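Local atomic coordinates of [Ribosomal protein bS18]-alanine N-acetyltransferase (Escherichia coli O157:H7, PDB entry 5ISV), a protein that probably acetylates the N-terminal alanine of ribosomal protein bS18, using acetyl-CoA as the acetyl donor. Residues 12-16 and 28-33; 39-43 and 55-59. All coordinates share one frame. Numbering follows the deposited sequence.

Contact 1. Residues 12-16 and 28-33; sequences LPAAY and SEKTFA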
ATOM      1  N   LEU A  12     -12.416  -9.977   1.380  1.00 29.77           N
ATOM      2  CA  LEU A  12     -11.270 -10.479   0.617  1.00 28.36           C
ATOM      3  C   LEU A  12     -11.676 -11.019  -0.776  1.00 28.99           C
ATOM      4  O   LEU A  12     -10.979 -10.770  -1.727  1.00 32.17           O
ATOM      5  CB  LEU A  12     -10.393 -11.458   1.427  1.00 29.10           C
ATOM      6  CG  LEU A  12      -9.673 -10.833   2.633  1.00 30.95           C
ATOM      7  CD1 LEU A  12      -8.986 -11.940   3.411  1.00 32.87           C
ATOM      8  CD2 LEU A  12      -8.645  -9.779   2.209  1.00 32.62           C
ATOM      9  N   PRO A  13     -12.851 -11.659  -0.928  1.00 31.73           N
ATOM     10  CA  PRO A  13     -13.213 -12.049  -2.308  1.00 32.48           C
ATOM     11  C   PRO A  13     -13.341 -10.843  -3.286  1.00 29.78           C
ATOM     12  O   PRO A  13     -12.901 -10.920  -4.433  1.00 29.07           O
ATOM     13  CB  PRO A  13     -14.549 -12.779  -2.127  1.00 34.85           C
ATOM     14  CG  PRO A  13     -14.549 -13.213  -0.718  1.00 37.17           C
ATOM     15  CD  PRO A  13     -13.830 -12.164   0.054  1.00 34.14           C
ATOM     16  N   ALA A  14     -13.941  -9.745  -2.833  1.00 27.42           N
ATOM     17  CA  ALA A  14     -13.984  -8.560  -3.646  1.00 24.79           C
ATOM     18  C   ALA A  14     -12.579  -8.013  -3.933  1.00 22.51           C
ATOM     19  O   ALA A  14     -12.306  -7.586  -5.070  1.00 23.01           O
ATOM     20  CB  ALA A  14     -14.894  -7.484  -3.027  1.00 25.96           C
ATOM     21  N   ALA A  15     -11.664  -8.081  -2.954  1.00 22.52           N
ATOM     22  CA  ALA A  15     -10.311  -7.582  -3.199  1.00 21.32           C
ATOM     23  C   ALA A  15      -9.610  -8.465  -4.221  1.00 20.67           C
ATOM     24  O   ALA A  15      -8.923  -7.948  -5.105  1.00 21.92           O
ATOM     25  CB  ALA A  15      -9.513  -7.430  -1.921  1.00 22.57           C
ATOM     26  N   TYR A  16      -9.746  -9.796  -4.074  1.00 22.61           N
ATOM     27  CA  TYR A  16      -9.193 -10.743  -5.060  1.00 24.35           C
ATOM     28  C   TYR A  16      -9.663 -10.489  -6.507  1.00 24.15           C
ATOM     29  O   TYR A  16      -8.893 -10.542  -7.454  1.00 26.00           O
ATOM     30  CB  TYR A  16      -9.496 -12.207  -4.626  1.00 26.54           C
ATOM     31  CG  TYR A  16      -9.062 -13.247  -5.628  1.00 30.27           C
ATOM     32  CD1 TYR A  16      -7.771 -13.711  -5.610  1.00 33.01           C
ATOM     33  CD2 TYR A  16      -9.938 -13.760  -6.614  1.00 32.37           C
ATOM     34  CE1 TYR A  16      -7.330 -14.665  -6.510  1.00 34.69           C
ATOM     35  CE2 TYR A  16      -9.505 -14.718  -7.539  1.00 35.37           C
ATOM     36  CZ  TYR A  16      -8.183 -15.171  -7.483  1.00 34.34           C
ATOM     37  OH  TYR A  16      -7.716 -16.123  -8.374  1.00 34.84           O
ATOM     38  N   SER A  28      -2.423 -14.849  -5.392  1.00 28.75           N
ATOM     39  CA  SER A  28      -3.347 -15.982  -5.219  1.00 29.02           C
ATOM     40  C   SER A  28      -4.264 -15.779  -4.028  1.00 25.53           C
ATOM     41  O   SER A  28      -3.999 -14.936  -3.180  1.00 25.57           O
ATOM     42  CB  SER A  28      -2.580 -17.262  -5.007  1.00 27.78           C
ATOM     43  OG  SER A  28      -2.039 -17.281  -3.692  1.00 29.49           O
ATOM     44  N   GLU A  29      -5.346 -16.565  -3.966  1.00 25.18           N
ATOM     45  CA  GLU A  29      -6.312 -16.433  -2.884  1.00 25.94           C
ATOM     46  C   GLU A  29      -5.671 -16.749  -1.557  1.00 23.13           C
ATOM     47  O   GLU A  29      -5.960 -16.084  -0.557  1.00 24.58           O
ATOM     48  CB  GLU A  29      -7.518 -17.382  -3.060  1.00 29.26           C
ATOM     49  CG  GLU A  29      -8.617 -16.871  -3.924  1.00 34.76           C
ATOM     50  CD  GLU A  29      -9.775 -17.866  -4.066  1.00 42.54           C
ATOM     51  OE1 GLU A  29      -9.887 -18.872  -3.301  1.00 46.65           O
ATOM     52  OE2 GLU A  29     -10.607 -17.625  -4.957  1.00 48.86           O
ATOM     53  N   LYS A  30      -4.761 -17.741  -1.552  1.00 25.45           N
ATOM     54  CA  LYS A  30      -4.022 -18.119  -0.355  1.00 29.43           C
ATOM     55  C   LYS A  30      -3.103 -17.000   0.118  1.00 24.26           C
ATOM     56  O   LYS A  30      -2.970 -16.789   1.337  1.00 28.23           O
ATOM     57  CB  LYS A  30      -3.224 -19.396  -0.612  1.00 36.29           C
ATOM     58  CG  LYS A  30      -4.047 -20.667  -0.512  1.00 43.42           C
ATOM     59  CD  LYS A  30      -3.194 -21.858  -0.048  1.00 49.78           C
ATOM     60  CE  LYS A  30      -2.048 -22.185  -1.005  1.00 57.12           C
ATOM     61  NZ  LYS A  30      -0.885 -22.866  -0.349  1.00 69.28           N
ATOM     62  N   THR A  31      -2.496 -16.259  -0.802  1.00 26.04           N
ATOM     63  CA  THR A  31      -1.695 -15.079  -0.397  1.00 27.24           C
ATOM     64  C   THR A  31      -2.547 -14.022   0.283  1.00 22.90           C
ATOM     65  O   THR A  31      -2.177 -13.474   1.316  1.00 22.48           O
ATOM     66  CB  THR A  31      -0.945 -14.395  -1.567  1.00 28.12           C
ATOM     67  OG1 THR A  31      -0.053 -15.335  -2.152  1.00 31.33           O
ATOM     68  CG2 THR A  31      -0.085 -13.249  -1.067  1.00 28.39           C
ATOM     69  N   PHE A  32      -3.729 -13.737  -0.301  1.00 22.24           N
ATOM     70  CA  PHE A  32      -4.627 -12.805   0.385  1.00 21.83           C
ATOM     71  C   PHE A  32      -5.019 -13.236   1.774  1.00 23.56           C
ATOM     72  O   PHE A  32      -4.996 -12.444   2.695  1.00 25.48           O
ATOM     73  CB  PHE A  32      -5.927 -12.556  -0.393  1.00 22.97           C
ATOM     74  CG  PHE A  32      -5.876 -11.406  -1.396  1.00 21.56           C
ATOM     75  CD1 PHE A  32      -5.944 -10.084  -1.013  1.00 24.63           C
ATOM     76  CD2 PHE A  32      -5.735 -11.702  -2.730  1.00 25.36           C
ATOM     77  CE1 PHE A  32      -5.929  -9.060  -1.957  1.00 22.24           C
ATOM     78  CE2 PHE A  32      -5.742 -10.701  -3.687  1.00 22.46           C
ATOM     79  CZ  PHE A  32      -5.790  -9.373  -3.277  1.00 23.14           C
ATOM     80  N   ALA A  33      -5.438 -14.486   1.919  1.00 26.79           N
ATOM     81  CA  ALA A  33      -5.743 -15.049   3.244  1.00 29.61           C
ATOM     82  C   ALA A  33      -4.574 -15.006   4.249  1.00 29.00           C
ATOM     83  O   ALA A  33      -4.768 -14.976   5.472  1.00 35.21           O
ATOM     84  CB  ALA A  33      -6.176 -16.492   3.084  1.00 30.84           C
TER
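The first two helices of the GNAT fold, 12-22 and 29-34, meet here through one aromatic knob. Phe32 points its ring from the second helix into a hollow on the first, walled by Leu12, Ala15 and Tyr16. Leu12 CD2 comes to 4.2 Å from Phe32 CD1, Ala15 CB to 3.9 Å from Phe32 CE1, and Tyr16 CA to 3.7 Å from Phe32 CE2, with Tyr16 N over one face of the phenylalanine ring. The segment axes run 132° apart and come no closer than 10.4 Å, a gap that this ring largely bridges. Trp27 and Phe54, the latter on strand 50-60, meet the same ring edge-to-face. Nearer the surface, Tyr16 extends over the start of helix 29-34, where Ser28 is the N-cap: its OG accepts from Thr31 N at 3.1 Å. Beside this cap the aliphatic part of Glu29 covers a face of the tyrosine in a CH-pi contact, Glu29 CG lying 3.8 Å from the centroid of the Tyr16 ring.

Contact 2. Residues 39-43 and 55-59; sequences RYLNF and AITQV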
ATOM      1  N   ARG A  39      -1.766  -8.021  13.062  1.00 26.38           N
ATOM      2  CA  ARG A  39      -0.722  -7.056  12.651  1.00 28.30           C
ATOM      3  C   ARG A  39      -1.112  -6.211  11.440  1.00 24.75           C
ATOM      4  O   ARG A  39      -0.484  -5.190  11.147  1.00 28.28           O
ATOM      5  CB  ARG A  39       0.631  -7.684  12.405  1.00 34.34           C
ATOM      6  CG  ARG A  39       0.733  -8.829  11.434  1.00 37.00           C
ATOM      7  CD  ARG A  39       2.154  -9.387  11.398  1.00 46.43           C
ATOM      8  NE  ARG A  39       2.690  -9.665  12.741  1.00 46.98           N
ATOM      9  CZ  ARG A  39       2.719 -10.856  13.348  1.00 48.83           C
ATOM     10  NH1 ARG A  39       2.227 -11.950  12.777  1.00 46.09           N
ATOM     11  NH2 ARG A  39       3.239 -10.957  14.560  1.00 53.33           N
ATOM     12  N   TYR A  40      -2.186  -6.583  10.758  1.00 21.19           N
ATOM     13  CA  TYR A  40      -2.602  -5.864   9.565  1.00 20.34           C
ATOM     14  C   TYR A  40      -3.481  -4.658   9.866  1.00 19.83           C
ATOM     15  O   TYR A  40      -4.244  -4.663  10.791  1.00 23.50           O
ATOM     16  CB  TYR A  40      -3.241  -6.824   8.572  1.00 20.42           C
ATOM     17  CG  TYR A  40      -2.167  -7.645   7.909  1.00 18.85           C
ATOM     18  CD1 TYR A  40      -1.633  -8.767   8.549  1.00 20.21           C
ATOM     19  CD2 TYR A  40      -1.650  -7.292   6.675  1.00 18.86           C
ATOM     20  CE1 TYR A  40      -0.645  -9.505   7.940  1.00 20.79           C
ATOM     21  CE2 TYR A  40      -0.638  -8.026   6.048  1.00 18.15           C
ATOM     22  CZ  TYR A  40      -0.125  -9.136   6.706  1.00 20.61           C
ATOM     23  OH  TYR A  40       0.933  -9.845   6.144  1.00 25.24           O
ATOM     24  N   LEU A  41      -3.324  -3.657   9.016  1.00 18.91           N
ATOM     25  CA  LEU A  41      -4.208  -2.472   8.975  1.00 18.84           C
ATOM     26  C   LEU A  41      -4.603  -2.291   7.534  1.00 18.39           C
ATOM     27  O   LEU A  41      -4.041  -1.454   6.834  1.00 19.78           O
ATOM     28  CB  LEU A  41      -3.465  -1.246   9.534  1.00 20.48           C
ATOM     29  CG  LEU A  41      -4.308   0.009   9.822  1.00 22.32           C
ATOM     30  CD1 LEU A  41      -5.298  -0.254  10.934  1.00 26.53           C
ATOM     31  CD2 LEU A  41      -3.436   1.200  10.178  1.00 22.25           C
ATOM     32  N   ASN A  42      -5.590  -3.099   7.115  1.00 17.99           N
ATOM     33  CA  ASN A  42      -5.987  -3.172   5.716  1.00 17.79           C
ATOM     34  C   ASN A  42      -7.228  -2.291   5.489  1.00 18.21           C
ATOM     35  O   ASN A  42      -8.127  -2.268   6.310  1.00 20.84           O
ATOM     36  CB  ASN A  42      -6.347  -4.629   5.375  1.00 17.65           C
ATOM     37  CG  ASN A  42      -5.123  -5.543   5.438  1.00 17.52           C
ATOM     38  OD1 ASN A  42      -4.003  -5.053   5.393  1.00 18.02           O
ATOM     39  ND2 ASN A  42      -5.324  -6.840   5.511  1.00 19.10           N
ATOM     40  N   PHE A  43      -7.260  -1.657   4.337  1.00 16.31           N
ATOM     41  CA  PHE A  43      -8.349  -0.679   3.981  1.00 17.09           C
ATOM     42  C   PHE A  43      -8.879  -0.977   2.595  1.00 17.37           C
ATOM     43  O   PHE A  43      -8.185  -1.481   1.715  1.00 18.11           O
ATOM     44  CB  PHE A  43      -7.808   0.767   4.024  1.00 16.74           C
ATOM     45  CG  PHE A  43      -7.489   1.253   5.408  1.00 19.72           C
ATOM     46  CD1 PHE A  43      -8.509   1.463   6.351  1.00 21.69           C
ATOM     47  CD2 PHE A  43      -6.154   1.478   5.791  1.00 20.18           C
ATOM     48  CE1 PHE A  43      -8.239   1.902   7.618  1.00 23.89           C
ATOM     49  CE2 PHE A  43      -5.875   1.898   7.070  1.00 22.53           C
ATOM     50  CZ  PHE A  43      -6.895   2.101   7.985  1.00 23.29           C
ATOM     51  N   ALA A  55      -5.885  -1.631  -0.009  1.00 15.65           N
ATOM     52  CA  ALA A  55      -4.454  -1.524   0.409  1.00 15.04           C
ATOM     53  C   ALA A  55      -4.256  -2.466   1.581  1.00 15.76           C
ATOM     54  O   ALA A  55      -4.946  -2.423   2.569  1.00 16.99           O
ATOM     55  CB  ALA A  55      -4.132  -0.114   0.800  1.00 16.46           C
ATOM     56  N   ILE A  56      -3.198  -3.280   1.465  1.00 15.31           N
ATOM     57  CA  ILE A  56      -2.852  -4.317   2.476  1.00 16.22           C
ATOM     58  C   ILE A  56      -1.529  -3.872   3.115  1.00 15.44           C
ATOM     59  O   ILE A  56      -0.505  -3.773   2.420  1.00 16.66           O
ATOM     60  CB  ILE A  56      -2.670  -5.656   1.785  1.00 16.53           C
ATOM     61  CG1 ILE A  56      -3.798  -6.094   0.895  1.00 19.66           C
ATOM     62  CG2 ILE A  56      -2.322  -6.765   2.805  1.00 16.95           C
ATOM     63  CD1 ILE A  56      -5.097  -6.259   1.602  1.00 20.50           C
ATOM     64  N   THR A  57      -1.565  -3.662   4.432  1.00 15.47           N
ATOM     65  CA  THR A  57      -0.404  -3.118   5.144  1.00 16.55           C
ATOM     66  C   THR A  57      -0.193  -3.881   6.431  1.00 16.69           C
ATOM     67  O   THR A  57      -1.127  -4.069   7.194  1.00 17.83           O
ATOM     68  CB  THR A  57      -0.613  -1.627   5.487  1.00 17.18           C
ATOM     69  OG1 THR A  57      -0.843  -0.892   4.285  1.00 18.62           O
ATOM     70  CG2 THR A  57       0.596  -0.993   6.211  1.00 17.93           C
ATOM     71  N   GLN A  58       1.076  -4.340   6.673  1.00 16.54           N
ATOM     72  CA  GLN A  58       1.397  -4.994   7.920  1.00 18.26           C
ATOM     73  C   GLN A  58       2.067  -3.941   8.787  1.00 18.77           C
ATOM     74  O   GLN A  58       2.930  -3.211   8.287  1.00 22.87           O
ATOM     75  CB  GLN A  58       2.403  -6.156   7.620  1.00 21.17           C
ATOM     76  CG  GLN A  58       2.567  -7.202   8.681  1.00 25.10           C
ATOM     77  CD  GLN A  58       3.715  -8.132   8.276  1.00 28.02           C
ATOM     78  OE1 GLN A  58       3.522  -9.145   7.605  1.00 31.51           O
ATOM     79  NE2 GLN A  58       4.888  -7.648   8.469  1.00 34.43           N
ATOM     80  N   VAL A  59       1.697  -3.863  10.058  1.00 18.29           N
ATOM     81  CA  VAL A  59       2.337  -2.978  11.021  1.00 21.13           C
ATOM     82  C   VAL A  59       3.019  -3.837  12.085  1.00 22.49           C
ATOM     83  O   VAL A  59       2.349  -4.598  12.777  1.00 24.81           O
ATOM     84  CB  VAL A  59       1.319  -2.029  11.707  1.00 22.38           C
ATOM     85  CG1 VAL A  59       2.039  -1.074  12.649  1.00 25.76           C
ATOM     86  CG2 VAL A  59       0.524  -1.230  10.666  1.00 22.18           C
TER
HETATM   87  O   HOH W   1      -3.601  -0.552   4.289  1.00 20.86           O
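Five hydrogen bonds join 39-43 to strand 55-59, extending the antiparallel hairpin of strands 43-47 and 50-60 in the GNAT sheet. Val59 N donates to Arg39 O (2.8 Å) and Leu41 N to Thr57 O (2.9 Å); Phe43 and Ala55 form a hydrogen-bonded pair, with Phe43 N to Ala55 O at 3.0 Å and Ala55 N to Phe43 O at 2.9 Å. The expected partner of Thr57 N, the carbonyl of Leu41, is replaced by a side chain: Thr57 N donates to Asn42 OD1 at 3.0 Å. Leu41 O instead accepts from a water (2.7 Å), which also lies 2.8 Å from Thr57 OG1 and bonds weakly to Ala55 O. Asn42 ND2 and Tyr40 OH both bond to Asn35, tying this irregular run back to the residue just past helix 29-34.

Outside the polar core, Leu41, Phe43 and Thr57 pack against helix 80-94, Leu41 CB also meeting Val59 CG2 at 4.1 Å. Ala55 rests on Ile69, a predicted acetyl-CoA-binding residue of the next strand. Tyr40 instead meets Ile56 and Gln58, its CE2 3.9 Å from Ile56 CG2. Gln58 CG lies over a face of the tyrosine, 4.1 Å from the centroid of the Tyr40 ring, while Arg39 CD approaches the same Gln58 CG to 3.5 Å.

How the contacts relate
After strand 2-6, the chain enters helix 12-22 and turns back into helix 29-34; contact 1 closes this helical loop of eleven intervening residues. A short connection through Asn35 then leads to 39-43, an irregular run that enters strand 43-47 at Phe43. Contact 2 closes a second loop, also of eleven residues, formed mostly by the hairpin strands 43-47 and 50-60. The two loops follow in series, neither nesting nor crossing, with centres about 14 Å apart and nearest atoms about 5 Å apart. Leu7 and Asn35 are among the residues that meet both contacts, Leu7 touching Leu12 as well as Asn42 and Ile56. Thus the helical pair is fastened to the hairpin of strands 43-47 and 50-60.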